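Local coordinates for phenazine biosynthesis protein, PhzF family (Bacillus anthracis, PDB 3EDN) that probably catalyses isomerisation of a small metabolite, as phenazine-pathway PhzF does, in a cleft between the lobes of a diaminopimelate epimerase-like fold, at residues A[265-273]-A[281-289]; A[12-21]-A[224-232]. All coordinates share one frame; numbering follows the deposited sequence.

In the fold
Interaction 2 closes along the chain before interaction 1 opens, and their centres lie about 13 Å apart. Interaction 1 is a local hairpin of strands 266-273 and 282-298, whereas interaction 2 brings together segments more than 200 residues apart. Phe12 connects them: its N lies 2.8 Å from Thr288 O and its O the same distance from Arg267 N, both probably hydrogen bonds. Helix 230-244 is shared too, since its first turn belongs to interaction 2 and its later residues pack on the Val272 and Ile283 face of the hairpin. The hairpin thus backs a helix whose N-terminal end holds a sulfate, in a fold whose relatives place their active site between two lobes.

Interaction 1 of 2, residues A[265-273]-A[281-289]; sequences DGRVTVYVT and LQIDIAGTA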
ATOM      1  N   ASP A 265     -30.600   3.065  15.864  1.00 10.87           N
ATOM      2  CA  ASP A 265     -31.548   1.963  15.692  1.00 11.09           C
ATOM      3  C   ASP A 265     -30.972   0.929  14.746  1.00 11.70           C
ATOM      4  O   ASP A 265     -31.314   0.880  13.556  1.00 11.56           O
ATOM      5  CB  ASP A 265     -32.921   2.448  15.201  1.00 12.56           C
ATOM      6  CG  ASP A 265     -33.927   1.311  15.105  1.00 15.02           C
ATOM      7  OD1 ASP A 265     -33.811   0.338  15.874  1.00 15.70           O
ATOM      8  OD2 ASP A 265     -34.812   1.366  14.227  1.00 18.00           O
ATOM      9  N   GLY A 266     -30.090   0.110  15.299  1.00 10.54           N
ATOM     10  CA  GLY A 266     -29.389  -0.883  14.512  1.00  9.67           C
ATOM     11  C   GLY A 266     -30.064  -2.231  14.605  1.00  9.22           C
ATOM     12  O   GLY A 266     -30.650  -2.578  15.642  1.00 10.08           O
ATOM     13  N   ARG A 267     -29.992  -2.976  13.514  1.00  8.79           N
ATOM     14  CA  ARG A 267     -30.510  -4.340  13.481  0.50  9.90           C
ATOM     15  C   ARG A 267     -29.535  -5.221  12.721  1.00  9.84           C
ATOM     16  O   ARG A 267     -28.984  -4.829  11.695  1.00 10.48           O
ATOM     17  CB  ARG A 267     -31.906  -4.398  12.857  0.50 12.70           C
ATOM     18  CG  ARG A 267     -32.997  -3.832  13.760  0.50 14.53           C
ATOM     19  CD  ARG A 267     -34.397  -4.170  13.260  0.50 16.30           C
ATOM     20  NE  ARG A 267     -34.702  -3.564  11.962  0.50 18.23           N
ATOM     21  CZ  ARG A 267     -35.220  -2.346  11.799  0.50 18.47           C
ATOM     22  NH1 ARG A 267     -35.499  -1.590  12.856  0.50 18.54           N
ATOM     23  NH2 ARG A 267     -35.468  -1.883  10.577  0.50 18.13           N
ATOM     24  N   VAL A 268     -29.302  -6.406  13.260  1.00  8.78           N
ATOM     25  CA  VAL A 268     -28.487  -7.410  12.604  1.00  8.79           C
ATOM     26  C   VAL A 268     -29.291  -8.693  12.505  1.00  8.17           C
ATOM     27  O   VAL A 268     -29.878  -9.146  13.493  1.00  8.75           O
ATOM     28  CB  VAL A 268     -27.190  -7.685  13.352  1.00  8.94           C
ATOM     29  CG1 VAL A 268     -26.318  -8.656  12.555  1.00  9.83           C
ATOM     30  CG2 VAL A 268     -26.457  -6.387  13.604  1.00  9.88           C
ATOM     31  N   THR A 269     -29.359  -9.259  11.301  1.00  8.08           N
ATOM     32  CA  THR A 269     -29.979 -10.574  11.136  1.00  9.02           C
ATOM     33  C   THR A 269     -28.942 -11.668  11.340  1.00  9.33           C
ATOM     34  O   THR A 269     -27.858 -11.617  10.770  1.00  9.50           O
ATOM     35  CB  THR A 269     -30.658 -10.676   9.762  1.00  8.63           C
ATOM     36  OG1 THR A 269     -31.657  -9.648   9.669  1.00  9.96           O
ATOM     37  CG2 THR A 269     -31.329 -12.044   9.579  1.00 10.56           C
ATOM     38  N   VAL A 270     -29.271 -12.644  12.183  1.00  8.46           N
ATOM     39  CA  VAL A 270     -28.353 -13.739  12.486  1.00  8.36           C
ATOM     40  C   VAL A 270     -28.950 -15.060  12.050  1.00  9.48           C
ATOM     41  O   VAL A 270     -30.084 -15.367  12.426  1.00  9.84           O
ATOM     42  CB  VAL A 270     -27.965 -13.784  13.976  1.00  9.00           C
ATOM     43  CG1 VAL A 270     -26.854 -14.835  14.201  1.00 10.27           C
ATOM     44  CG2 VAL A 270     -27.534 -12.386  14.456  1.00 10.07           C
ATOM     45  N   TYR A 271     -28.197 -15.807  11.249  1.00  9.36           N
ATOM     46  CA  TYR A 271     -28.634 -17.121  10.768  1.00 10.95           C
ATOM     47  C   TYR A 271     -27.840 -18.201  11.482  1.00 10.80           C
ATOM     48  O   TYR A 271     -26.599 -18.158  11.526  1.00 11.79           O
ATOM     49  CB  TYR A 271     -28.398 -17.252   9.262  1.00 13.78           C
ATOM     50  CG  TYR A 271     -28.979 -16.121   8.457  1.00 15.48           C
ATOM     51  CD1 TYR A 271     -30.177 -16.272   7.787  1.00 16.78           C
ATOM     52  CD2 TYR A 271     -28.331 -14.885   8.391  1.00 15.68           C
ATOM     53  CE1 TYR A 271     -30.726 -15.217   7.050  1.00 17.24           C
ATOM     54  CE2 TYR A 271     -28.860 -13.849   7.675  1.00 16.92           C
ATOM     55  CZ  TYR A 271     -30.046 -14.016   7.003  1.00 16.61           C
ATOM     56  OH  TYR A 271     -30.565 -12.957   6.279  1.00 17.73           O
ATOM     57  N   VAL A 272     -28.555 -19.160  12.068  1.00 10.24           N
ATOM     58  CA  VAL A 272     -27.916 -20.231  12.823  1.00 10.51           C
ATOM     59  C   VAL A 272     -28.254 -21.536  12.126  1.00 12.41           C
ATOM     60  O   VAL A 272     -29.432 -21.841  11.931  1.00 12.03           O
ATOM     61  CB  VAL A 272     -28.430 -20.288  14.259  1.00 10.48           C
ATOM     62  CG1 VAL A 272     -27.636 -21.324  15.055  1.00 12.18           C
ATOM     63  CG2 VAL A 272     -28.314 -18.920  14.916  1.00 11.69           C
ATOM     64  N   THR A 273     -27.224 -22.261  11.704  1.00 12.66           N
ATOM     65  CA  THR A 273     -27.431 -23.488  10.922  1.00 14.41           C
ATOM     66  C   THR A 273     -26.768 -24.665  11.610  1.00 15.52           C
ATOM     67  O   THR A 273     -25.673 -24.545  12.168  1.00 14.46           O
ATOM     68  CB  THR A 273     -26.858 -23.333   9.508  1.00 16.17           C
ATOM     69  OG1 THR A 273     -27.553 -22.270   8.840  1.00 17.56           O
ATOM     70  CG2 THR A 273     -27.014 -24.624   8.703  1.00 17.08           C
ATOM     71  N   LEU A 281     -22.381 -25.068  15.681  1.00 12.90           N
ATOM     72  CA  LEU A 281     -23.317 -24.293  14.873  1.00 12.08           C
ATOM     73  C   LEU A 281     -22.544 -23.484  13.839  1.00 12.41           C
ATOM     74  O   LEU A 281     -21.364 -23.150  14.026  1.00 12.80           O
ATOM     75  CB  LEU A 281     -24.172 -23.362  15.748  1.00 12.33           C
ATOM     76  CG  LEU A 281     -25.053 -24.011  16.825  1.00 12.47           C
ATOM     77  CD1 LEU A 281     -25.644 -22.983  17.771  1.00 13.32           C
ATOM     78  CD2 LEU A 281     -26.168 -24.827  16.198  1.00 12.41           C
ATOM     79  N   GLN A 282     -23.210 -23.209  12.724  1.00 11.95           N
ATOM     80  CA  GLN A 282     -22.671 -22.289  11.725  1.00 12.69           C
ATOM     81  C   GLN A 282     -23.410 -20.979  11.907  1.00 11.51           C
ATOM     82  O   GLN A 282     -24.633 -20.968  12.044  1.00 11.03           O
ATOM     83  CB  GLN A 282     -22.914 -22.830  10.319  1.00 15.24           C
ATOM     84  CG  GLN A 282     -22.571 -21.861   9.217  1.00 19.32           C
ATOM     85  CD  GLN A 282     -22.907 -22.409   7.854  1.00 22.26           C
ATOM     86  OE1 GLN A 282     -22.486 -23.512   7.497  1.00 23.78           O
ATOM     87  NE2 GLN A 282     -23.660 -21.637   7.072  1.00 23.45           N
ATOM     88  N   ILE A 283     -22.662 -19.877  11.948  1.00  9.09           N
ATOM     89  CA  ILE A 283     -23.251 -18.550  12.175  1.00  9.76           C
ATOM     90  C   ILE A 283     -22.964 -17.655  10.993  1.00  9.39           C
ATOM     91  O   ILE A 283     -21.805 -17.472  10.617  1.00 10.48           O
ATOM     92  CB  ILE A 283     -22.708 -17.885  13.467  1.00 10.33           C
ATOM     93  CG1 ILE A 283     -23.061 -18.729  14.697  1.00 11.99           C
ATOM     94  CG2 ILE A 283     -23.247 -16.444  13.610  1.00 11.50           C
ATOM     95  CD1 ILE A 283     -24.552 -18.801  14.981  1.00 13.50           C
ATOM     96  N   ASP A 284     -24.027 -17.131  10.394  1.00  9.78           N
ATOM     97  CA  ASP A 284     -23.910 -16.041   9.424  1.00 10.13           C
ATOM     98  C   ASP A 284     -24.600 -14.799   9.970  1.00 10.02           C
ATOM     99  O   ASP A 284     -25.554 -14.876  10.737  1.00 10.26           O
ATOM    100  CB  ASP A 284     -24.591 -16.409   8.103  1.00 12.71           C
ATOM    101  CG  ASP A 284     -24.065 -17.717   7.503  1.00 15.31           C
ATOM    102  OD1 ASP A 284     -22.915 -17.750   7.030  1.00 16.91           O
ATOM    103  OD2 ASP A 284     -24.819 -18.721   7.476  1.00 17.42           O
ATOM    104  N   ILE A 285     -24.162 -13.629   9.541  1.00  9.32           N
ATOM    105  CA  ILE A 285     -24.944 -12.435   9.824  1.00  9.34           C
ATOM    106  C   ILE A 285     -25.212 -11.683   8.533  1.00  8.72           C
ATOM    107  O   ILE A 285     -24.499 -11.855   7.525  1.00  9.45           O
ATOM    108  CB  ILE A 285     -24.257 -11.493  10.847  1.00  9.66           C
ATOM    109  CG1 ILE A 285     -22.955 -10.917  10.279  1.00 10.32           C
ATOM    110  CG2 ILE A 285     -23.996 -12.233  12.163  1.00 10.23           C
ATOM    111  CD1 ILE A 285     -22.522  -9.602  10.926  1.00 12.25           C
ATOM    112  N   ALA A 286     -26.259 -10.868   8.557  1.00  9.67           N
ATOM    113  CA  ALA A 286     -26.577 -10.026   7.412  1.00 10.34           C
ATOM    114  C   ALA A 286     -27.093  -8.692   7.894  1.00 10.42           C
ATOM    115  O   ALA A 286     -27.748  -8.599   8.932  1.00 11.07           O
ATOM    116  CB  ALA A 286     -27.613 -10.692   6.515  1.00 11.80           C
ATOM    117  N   GLY A 287     -26.837  -7.653   7.109  1.00 10.59           N
ATOM    118  CA  GLY A 287     -27.373  -6.364   7.447  1.00 11.35           C
ATOM    119  C   GLY A 287     -27.618  -5.584   6.181  1.00  9.89           C
ATOM    120  O   GLY A 287     -27.070  -5.898   5.111  1.00 10.26           O
ATOM    121  N   THR A 288     -28.474  -4.584   6.296  1.00  9.98           N
ATOM    122  CA  THR A 288     -28.586  -3.600   5.246  1.00  9.77           C
ATOM    123  C   THR A 288     -27.742  -2.395   5.657  1.00  8.64           C
ATOM    124  O   THR A 288     -27.055  -2.427   6.685  1.00  9.32           O
ATOM    125  CB  THR A 288     -30.060  -3.217   4.933  1.00 10.12           C
ATOM    126  OG1 THR A 288     -30.111  -2.500   3.685  1.00  9.81           O
ATOM    127  CG2 THR A 288     -30.664  -2.375   6.045  1.00 10.02           C
ATOM    128  N   ALA A 289     -27.760  -1.349   4.838  1.00  8.42           N
ATOM    129  CA  ALA A 289     -27.004  -0.126   5.135  1.00  7.85           C
ATOM    130  C   ALA A 289     -27.678   1.031   4.427  1.00  8.21           C
ATOM    131  O   ALA A 289     -28.634   0.850   3.666  1.00  9.11           O
ATOM    132  CB  ALA A 289     -25.548  -0.256   4.680  1.00  9.25           C
TER
HETATM  133  O   HOH W   1     -29.707  -4.437   9.083  1.00 12.95           O
HETATM  134  O   HOH W   2     -25.869 -20.151   9.406  1.00 16.95           O
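Thr269 with Ala286, Tyr271 with Asp284 and Thr273 with Gln282 form doubly hydrogen-bonded pairs of an antiparallel beta hairpin; the axes of the two strand segments come within 4.6 Å and their directions differ by 158°. Between these rungs the non-hydrogen-bonded pairs Val270-Ile285 and Val272-Ile283 carry branched aliphatic groups, well suited to the buried face packed in part on helix 230-244. There Val272 CG2 meets Ile283 CD1 at 3.8 Å, the two side chains lying parallel, while Val272 CG1 touches Leu281 CD1. On the other face the Tyr271 ring presents its edge, with Asp284 O and Ala286 CB in the ring plane. CG beside the backbone N (chi1 -52°) leans the ring along the partner strand until CE2 is 3.6 Å from Ala286 CB; the small alanine methyl lets the ring edge come this close. Lys120 adds a cation-pi contact to this ring. Asp284 OD1 forms a salt bridge with Arg122, and OD2 accepts Gln282 NE2 on its syn side at 3.2 Å, with a water 2.6 Å from OD2 as well. Where the strands part, another water replaces a direct rung, donating to Arg267 O at 2.7 Å and accepting from Thr288 N at 3.1 Å.

Interaction 2 of 2, residues A[12-21]-A[224-232]; sequences FTNKPNMGNP and IEDPVTGTA. With SO4 (sulfate ion), chain C; SO4 (sulfate ion), chain G.
Asn20 reaches Val228 directly, its ND2 giving a hydrogen bond to Val228 O at 2.8 Å. The bond is bent (141° at the hydrogen) and comes in tilted from the carbonyl plane. CG lies opposite the backbone N (chi1 -169°), which carries the amide across to the 224-232 segment.

Water extends this link, and an amide suits the place because it can donate and accept at once. One water accepts from Asn20 ND2 and donates to Asp226 OD1 and to O4 of the sulfate at the start of helix 230-244 (chain C); a second donates to Asn20 OD1 at 2.8 Å and to Asp226 OD2. Asp226 OD1 also receives Thr229 OG1 at 2.6 Å through its anti lone pair, a bond within the 224-232 segment that limits how freely the carboxylate can turn.

Apolar packing accompanies these bonds. The Pro227 ring lies across the Asn20 side chain at about a right angle, its CG 3.9 Å from Asn20 OD1. Val228 CG1 sits 3.6 Å from Phe12 CB, while its CG2 rests on Gly19 CA. The Phe12 ring runs up to Gly230, where a beta carbon would fall very near CZ, so the bare backbone fits closely. At Gly19 a beta carbon would run into Thr13 CG2, which explains the missing side chain there.

This sulfate is held by backbone amides. Gly230 N reaches O2 at 2.8 Å in a nearly straight bond (172°), Thr231 N reaches O3 at 3.0 Å, and His75 ND1 adds a further bond. The ion probably comes from the crystallisation liquor, but helix N-terminal amides, a histidine and a water-linked asparagine are consistent with a pocket for an anionic group such as a substrate carboxylate.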
ATOM      1  N   PHE A  12     -25.973  -1.701   9.152  1.00  9.33           N
ATOM      2  CA  PHE A  12     -26.976  -2.332  10.032  1.00 10.21           C
ATOM      3  C   PHE A  12     -28.140  -1.404  10.376  1.00 10.86           C
ATOM      4  O   PHE A  12     -28.698  -1.450  11.485  1.00 12.30           O
ATOM      5  CB  PHE A  12     -26.337  -2.881  11.315  1.00 10.45           C
ATOM      6  CG  PHE A  12     -25.219  -3.860  11.080  1.00  9.70           C
ATOM      7  CD1 PHE A  12     -25.436  -5.020  10.345  1.00 10.18           C
ATOM      8  CD2 PHE A  12     -23.967  -3.660  11.645  1.00 10.58           C
ATOM      9  CE1 PHE A  12     -24.399  -5.945  10.136  1.00 10.27           C
ATOM     10  CE2 PHE A  12     -22.949  -4.563  11.436  1.00 10.41           C
ATOM     11  CZ  PHE A  12     -23.167  -5.710  10.703  1.00  9.99           C
ATOM     12  N   THR A  13     -28.509  -0.555   9.427  1.00  9.65           N
ATOM     13  CA  THR A  13     -29.691   0.279   9.574  1.00 11.43           C
ATOM     14  C   THR A  13     -30.215   0.684   8.203  1.00 11.48           C
ATOM     15  O   THR A  13     -29.498   0.593   7.195  1.00 11.31           O
ATOM     16  CB  THR A  13     -29.387   1.552  10.406  1.00 10.98           C
ATOM     17  OG1 THR A  13     -30.605   2.192  10.787  1.00 13.27           O
ATOM     18  CG2 THR A  13     -28.552   2.535   9.595  1.00  9.92           C
ATOM     19  N   ASN A  14     -31.476   1.126   8.174  1.00 12.28           N
ATOM     20  CA  ASN A  14     -32.048   1.648   6.941  0.50 13.74           C
ATOM     21  C   ASN A  14     -32.295   3.146   7.042  1.00 13.83           C
ATOM     22  O   ASN A  14     -32.785   3.764   6.097  1.00 14.27           O
ATOM     23  CB  ASN A  14     -33.329   0.901   6.545  0.50 15.36           C
ATOM     24  CG  ASN A  14     -34.329   0.821   7.677  0.50 16.56           C
ATOM     25  OD1 ASN A  14     -34.210   1.524   8.684  0.50 18.00           O
ATOM     26  ND2 ASN A  14     -35.329  -0.046   7.517  0.50 17.84           N
ATOM     27  N   LYS A  15     -31.898   3.745   8.164  1.00 12.50           N
ATOM     28  CA  LYS A  15     -32.054   5.198   8.325  1.00 12.52           C
ATOM     29  C   LYS A  15     -30.747   5.916   8.609  1.00 10.82           C
ATOM     30  O   LYS A  15     -29.991   5.500   9.474  1.00 10.67           O
ATOM     31  CB  LYS A  15     -33.095   5.501   9.398  1.00 14.54           C
ATOM     32  CG  LYS A  15     -34.483   5.014   8.988  1.00 16.70           C
ATOM     33  CD  LYS A  15     -35.582   5.653   9.778  1.00 18.73           C
ATOM     34  CE  LYS A  15     -36.928   5.057   9.387  1.00 18.43           C
ATOM     35  NZ  LYS A  15     -37.384   5.600   8.099  1.00 19.52           N
ATOM     36  N   PRO A  16     -30.458   6.997   7.854  1.00  9.47           N
ATOM     37  CA  PRO A  16     -29.211   7.746   8.059  1.00  9.11           C
ATOM     38  C   PRO A  16     -29.021   8.118   9.537  1.00  9.52           C
ATOM     39  O   PRO A  16     -29.993   8.488  10.222  1.00  9.19           O
ATOM     40  CB  PRO A  16     -29.427   9.009   7.204  1.00 10.67           C
ATOM     41  CG  PRO A  16     -30.421   8.611   6.174  1.00 12.25           C
ATOM     42  CD  PRO A  16     -31.301   7.597   6.813  1.00 10.55           C
ATOM     43  N   ASN A  17     -27.805   8.010  10.023  1.00  9.56           N
ATOM     44  CA  ASN A  17     -27.402   8.354  11.385  1.00 10.36           C
ATOM     45  C   ASN A  17     -27.769   7.332  12.439  1.00 11.37           C
ATOM     46  O   ASN A  17     -27.475   7.508  13.532  1.00 13.10           O
ATOM     47  CB  ASN A  17     -27.886   9.745  11.832  1.00 10.90           C
ATOM     48  CG  ASN A  17     -27.604  10.838  10.805  1.00 11.41           C
ATOM     49  OD1 ASN A  17     -26.545  11.344  10.738  1.00 14.07           O
ATOM     50  ND2 ASN A  17     -28.547  11.131  10.038  1.00  8.10           N
HETATM   51  N   MSE A  18     -28.435   6.274  12.043  1.00 10.25           N
HETATM   52  CA  MSE A  18     -28.949   5.362  13.061  0.50 10.88           C
HETATM   53  C   MSE A  18     -28.186   4.043  13.135  1.00 10.60           C
HETATM   54  O   MSE A  18     -28.588   3.128  13.834  1.00  9.40           O
HETATM   55  CB  MSE A  18     -30.455   5.156  12.870  0.50 11.50           C
HETATM   56  CG  MSE A  18     -31.209   6.463  12.745  0.50 12.98           C
HETATM   57 SE   MSE A  18     -33.101   6.348  13.159  0.50 14.53          SE
HETATM   58  CE  MSE A  18     -33.044   6.586  15.092  0.50 13.80           C
ATOM     59  N   GLY A  19     -27.046   3.971  12.447  1.00  8.43           N
ATOM     60  CA  GLY A  19     -26.247   2.754  12.444  1.00  8.36           C
ATOM     61  C   GLY A  19     -24.780   2.938  12.807  1.00  8.13           C
ATOM     62  O   GLY A  19     -24.393   3.904  13.491  1.00  9.78           O
ATOM     63  N   ASN A  20     -23.969   1.987  12.347  1.00  7.85           N
ATOM     64  CA  ASN A  20     -22.546   1.953  12.631  1.00  8.46           C
ATOM     65  C   ASN A  20     -21.790   2.542  11.449  1.00  8.73           C
ATOM     66  O   ASN A  20     -21.768   1.958  10.379  1.00  8.67           O
ATOM     67  CB  ASN A  20     -22.131   0.509  12.882  1.00  8.93           C
ATOM     68  CG  ASN A  20     -20.720   0.389  13.451  1.00  9.56           C
ATOM     69  OD1 ASN A  20     -19.950   1.362  13.457  1.00 10.51           O
ATOM     70  ND2 ASN A  20     -20.388  -0.781  13.960  1.00 10.38           N
ATOM     71  N   PRO A  21     -21.198   3.726  11.636  1.00  8.71           N
ATOM     72  CA  PRO A  21     -20.555   4.412  10.495  1.00  8.74           C
ATOM     73  C   PRO A  21     -19.467   3.621   9.818  1.00  8.64           C
ATOM     74  O   PRO A  21     -18.627   2.960  10.467  1.00  8.80           O
ATOM     75  CB  PRO A  21     -19.915   5.642  11.147  1.00  8.98           C
ATOM     76  CG  PRO A  21     -20.831   5.925  12.317  1.00  9.76           C
ATOM     77  CD  PRO A  21     -21.086   4.525  12.868  1.00  9.36           C
ATOM     78  N   ILE A 224     -16.033   3.802  24.709  1.00 24.98           N
ATOM     79  CA  ILE A 224     -16.940   3.379  25.775  1.00 23.34           C
ATOM     80  C   ILE A 224     -18.053   2.461  25.279  1.00 20.99           C
ATOM     81  O   ILE A 224     -18.366   1.461  25.928  1.00 17.42           O
ATOM     82  CB  ILE A 224     -17.597   4.582  26.457  1.00 24.83           C
ATOM     83  CG1 ILE A 224     -16.533   5.549  26.977  1.00 25.58           C
ATOM     84  CG2 ILE A 224     -18.481   4.119  27.599  1.00 24.70           C
ATOM     85  CD1 ILE A 224     -17.070   6.944  27.222  1.00 26.28           C
ATOM     86  N   GLU A 225     -18.659   2.812  24.145  1.00 19.86           N
ATOM     87  CA  GLU A 225     -19.818   2.076  23.634  1.00 18.73           C
ATOM     88  C   GLU A 225     -19.926   2.093  22.101  1.00 20.03           C
ATOM     89  O   GLU A 225     -19.800   3.142  21.487  1.00 21.33           O
ATOM     90  CB  GLU A 225     -21.095   2.636  24.266  1.00 18.72           C
ATOM     91  CG  GLU A 225     -22.393   2.114  23.654  1.00 15.92           C
ATOM     92  CD  GLU A 225     -23.624   2.401  24.496  1.00 16.56           C
ATOM     93  OE1 GLU A 225     -23.583   3.283  25.399  1.00 16.13           O
ATOM     94  OE2 GLU A 225     -24.644   1.734  24.249  1.00 15.23           O
ATOM     95  N   ASP A 226     -20.185   0.927  21.509  1.00 19.08           N
ATOM     96  CA  ASP A 226     -20.282   0.735  20.048  1.00 17.81           C
ATOM     97  C   ASP A 226     -21.772   0.751  19.641  1.00 17.39           C
ATOM     98  O   ASP A 226     -22.609   0.184  20.336  1.00 16.61           O
ATOM     99  CB  ASP A 226     -19.665  -0.634  19.721  1.00 17.80           C
ATOM    100  CG  ASP A 226     -19.249  -0.790  18.259  1.00 19.06           C
ATOM    101  OD1 ASP A 226     -19.775  -1.714  17.616  1.00 19.77           O
ATOM    102  OD2 ASP A 226     -18.365  -0.039  17.775  1.00 20.03           O
ATOM    103  N   PRO A 227     -22.121   1.422  18.534  1.00 16.01           N
ATOM    104  CA  PRO A 227     -23.539   1.567  18.152  1.00 15.21           C
ATOM    105  C   PRO A 227     -24.313   0.282  17.735  1.00 13.89           C
ATOM    106  O   PRO A 227     -25.446   0.048  18.188  1.00 13.18           O
ATOM    107  CB  PRO A 227     -23.496   2.584  16.999  1.00 16.55           C
ATOM    108  CG  PRO A 227     -22.098   2.515  16.489  1.00 16.00           C
ATOM    109  CD  PRO A 227     -21.213   2.157  17.627  1.00 16.76           C
ATOM    110  N   VAL A 228     -23.725  -0.510  16.847  1.00 12.51           N
ATOM    111  CA  VAL A 228     -24.347  -1.742  16.359  1.00 12.07           C
ATOM    112  C   VAL A 228     -23.228  -2.679  15.942  1.00 11.58           C
ATOM    113  O   VAL A 228     -22.477  -2.386  15.010  1.00 12.11           O
ATOM    114  CB  VAL A 228     -25.224  -1.539  15.103  1.00 14.37           C
ATOM    115  CG1 VAL A 228     -26.165  -2.742  14.951  1.00 13.48           C
ATOM    116  CG2 VAL A 228     -25.919  -0.178  15.107  1.00 16.40           C
ATOM    117  N   THR A 229     -23.092  -3.792  16.646  1.00  9.50           N
ATOM    118  CA  THR A 229     -21.879  -4.599  16.608  1.00  9.69           C
ATOM    119  C   THR A 229     -22.169  -5.968  15.981  1.00  9.70           C
ATOM    120  O   THR A 229     -22.855  -6.804  16.577  1.00 10.58           O
ATOM    121  CB  THR A 229     -21.320  -4.788  18.032  1.00 10.26           C
ATOM    122  OG1 THR A 229     -21.275  -3.505  18.691  1.00 10.89           O
ATOM    123  CG2 THR A 229     -19.923  -5.409  17.985  1.00 11.35           C
ATOM    124  N   GLY A 230     -21.656  -6.193  14.777  1.00  9.81           N
ATOM    125  CA  GLY A 230     -21.948  -7.425  14.047  1.00  9.73           C
ATOM    126  C   GLY A 230     -21.338  -8.656  14.697  1.00  9.71           C
ATOM    127  O   GLY A 230     -21.969  -9.706  14.751  1.00  9.94           O
ATOM    128  N   THR A 231     -20.099  -8.539  15.162  1.00 10.04           N
ATOM    129  CA  THR A 231     -19.437  -9.667  15.840  1.00  9.98           C
ATOM    130  C   THR A 231     -20.277 -10.158  17.043  1.00 10.01           C
ATOM    131  O   THR A 231     -20.606 -11.360  17.158  1.00  8.85           O
ATOM    132  CB  THR A 231     -18.012  -9.281  16.315  1.00 11.24           C
ATOM    133  OG1 THR A 231     -18.042  -8.057  17.064  1.00 12.54           O
ATOM    134  CG2 THR A 231     -17.086  -9.155  15.131  1.00 12.73           C
ATOM    135  N   ALA A 232     -20.627  -9.234  17.938  1.00  9.29           N
ATOM    136  CA  ALA A 232     -21.380  -9.606  19.137  1.00  9.10           C
ATOM    137  C   ALA A 232     -22.766 -10.124  18.791  1.00  9.60           C
ATOM    138  O   ALA A 232     -23.302 -10.991  19.471  1.00 10.59           O
ATOM    139  CB  ALA A 232     -21.466  -8.413  20.110  1.00  9.15           C
TER
HETATM  140  S   SO4 C 300     -18.536  -5.000  13.541  1.00 13.59           S
HETATM  141  O1  SO4 C 300     -17.698  -4.611  12.411  1.00 13.43           O
HETATM  142  O2  SO4 C 300     -19.888  -4.466  13.495  1.00 13.61           O
HETATM  143  O3  SO4 C 300     -18.517  -6.424  13.669  1.00 14.44           O
HETATM  144  O4  SO4 C 300     -17.861  -4.486  14.740  1.00 16.82           O
HETATM  145  S   SO4 G 304     -17.403   6.409  22.750  0.50 31.51           S
HETATM  146  O1  SO4 G 304     -16.123   5.991  23.305  0.50 31.28           O
HETATM  147  O2  SO4 G 304     -17.188   6.885  21.383  0.50 31.53           O
HETATM  148  O3  SO4 G 304     -18.315   5.269  22.724  0.50 31.71           O
HETATM  149  O4  SO4 G 304     -17.979   7.482  23.557  0.50 31.46           O
HETATM  150  O   HOH W   3     -18.171  -1.917  15.459  1.00 17.06           O
HETATM  151  O   HOH W   4     -18.201   1.640  15.620  1.00 22.39           O